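Low density lipoprotein receptor adapter protein 1 (Rattus norvegicus, PDB 3SO6) serves as a clathrin-associated sorting adaptor, its phosphotyrosine-binding domain recognising the NPXY internalization motif of the LDL receptor during endocytosis in polarized cells. Local coordinates at residues A27-K30 against R31-T35. Numbering follows the deposited sequence.
Sequences AAVK and RIVAT
The carbonyl oxygen of Ala28 accepts a nearly straight hydrogen bond (163°) from the backbone N of Ile32, 2.9 Å from N to O. The aliphatic side chain of Ile32 lies against the same oxygen, with CG1 3.2 Å from Ala28 O. That closeness follows from the torsion of Ile32: CG1 stands beside its own backbone N (chi1 -69°), which carries CG1 and CD1 back toward the preceding turn. One residue on, Val33 N bonds to Val29 O at 170°, and bonds from Arg31 N to Ala27 O and from Ala34 N to Lys30 O continue the i+4 to i pattern of an alpha helix. Val29 and Val33, one turn apart, meet through single methyls, CG1 of Val29 lying 3.9 Å from CG2 of Val33. This is the middle of helix 22-38, which follows strand 4-16 and packs on the seven-stranded antiparallel sheet of the PTB domain, a member of the PH-like superfamily. Ala28 and Ile32 face strands 4-16 and 99-105, where the small methyl of Ala28 permits close approach beside Thr14, Val16 and Cys101, and the longer Ile32 reaches Leu11 and Ala103; Val29 and Val33 pack against Val86 and His83, their branched apolar side chains suiting the buried side of an amphipathic helix. Arg31, with a long aliphatic arm and charged end, suits the exposed margin. Its chain bends at chi3 and folds back along the helix, so that Ala28 CA sits over the centre of one guanidinium face, 3.7 Å from its plane, while NH1 comes within 3.8 Å of Ala27 CB. Alanines suit both positions, their short side chains letting the flat group lie close to the backbone. NE and NH2 are hydrogen-bonded to Thr14 OG1 and Leu15 O, respectively, which fixes the group's rotation and ties the helix to strand 4-16.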
loop_
_atom_site.group_PDB
_atom_site.type_symbol
_atom_site.label_atom_id
_atom_site.label_comp_id
_atom_site.label_asym_id
_atom_site.label_seq_id
_atom_site.Cartn_x
_atom_site.Cartn_y
_atom_site.Cartn_z
ATOM N N ALA A 27 -7.479 11.163 5.872
ATOM C CA ALA A 27 -7.460 12.448 5.166
ATOM C C ALA A 27 -6.808 12.325 3.830
ATOM O O ALA A 27 -7.229 12.946 2.844
ATOM C CB ALA A 27 -6.788 13.515 6.021
ATOM N N ALA A 28 -5.791 11.467 3.717
ATOM C CA ALA A 28 -5.059 11.301 2.454
ATOM C C ALA A 28 -6.024 10.679 1.429
ATOM O O ALA A 28 -6.030 11.089 0.279
ATOM C CB ALA A 28 -3.851 10.408 2.602
ATOM N N VAL A 29 -6.707 9.624 1.844
ATOM C CA VAL A 29 -7.598 8.926 0.935
ATOM C C VAL A 29 -8.692 9.918 0.511
ATOM O O VAL A 29 -9.076 9.922 -0.668
ATOM C CB VAL A 29 -8.215 7.636 1.569
ATOM C CG1 VAL A 29 -9.461 7.119 0.738
ATOM C CG2 VAL A 29 -7.144 6.559 1.686
ATOM N N LYS A 30 -9.217 10.763 1.420
ATOM C CA LYS A 30 -10.231 11.716 1.015
ATOM C C LYS A 30 -9.698 12.610 -0.119
ATOM O O LYS A 30 -10.400 12.878 -1.108
ATOM C CB LYS A 30 -10.683 12.551 2.276
ATOM C CG LYS A 30 -11.615 13.712 2.001
ATOM C CD LYS A 30 -11.872 14.631 3.264
ATOM C CE LYS A 30 -13.205 15.431 3.210
ATOM N NZ LYS A 30 -14.404 14.455 3.309
ATOM N N ARG A 31 -8.455 13.091 0.015
ATOM C CA ARG A 31 -7.886 13.977 -0.964
ATOM C C ARG A 31 -7.688 13.262 -2.276
ATOM O O ARG A 31 -7.995 13.841 -3.358
ATOM C CB ARG A 31 -6.449 14.413 -0.498
ATOM C CG ARG A 31 -6.329 15.434 0.594
ATOM C CD ARG A 31 -4.945 16.060 0.699
ATOM N NE ARG A 31 -3.898 15.154 1.203
ATOM C CZ ARG A 31 -3.703 14.816 2.498
ATOM N NH1 ARG A 31 -4.582 15.123 3.432
ATOM N NH2 ARG A 31 -2.651 14.106 2.863
ATOM N N ILE A 32 -7.112 12.041 -2.224
ATOM C CA ILE A 32 -6.797 11.348 -3.461
ATOM C C ILE A 32 -8.108 11.020 -4.184
ATOM O O ILE A 32 -8.168 11.151 -5.406
ATOM C CB ILE A 32 -6.033 10.028 -3.095
ATOM C CG1 ILE A 32 -4.638 10.330 -2.526
ATOM C CG2 ILE A 32 -5.941 9.135 -4.317
ATOM C CD1 ILE A 32 -4.022 9.097 -1.840
ATOM N N VAL A 33 -9.099 10.529 -3.485
ATOM C CA VAL A 33 -10.382 10.196 -4.149
ATOM C C VAL A 33 -11.015 11.443 -4.803
ATOM O O VAL A 33 -11.486 11.374 -5.919
ATOM C CB VAL A 33 -11.383 9.539 -3.130
ATOM C CG1 VAL A 33 -12.730 9.497 -3.681
ATOM C CG2 VAL A 33 -10.899 8.144 -2.744
ATOM N N ALA A 34 -11.003 12.588 -4.115
ATOM C CA ALA A 34 -11.648 13.800 -4.671
ATOM C C ALA A 34 -10.863 14.199 -5.949
ATOM O O ALA A 34 -11.490 14.568 -6.959
ATOM C CB ALA A 34 -11.689 14.898 -3.604
ATOM N N THR A 35 -9.537 14.127 -5.904
ATOM C CA THR A 35 -8.721 14.482 -7.135
ATOM C C THR A 35 -9.020 13.542 -8.276
ATOM O O THR A 35 -9.221 13.972 -9.401
ATOM C CB THR A 35 -7.196 14.504 -6.787
ATOM O OG1 THR A 35 -7.059 15.494 -5.741
ATOM C CG2 THR A 35 -6.344 14.787 -8.004
#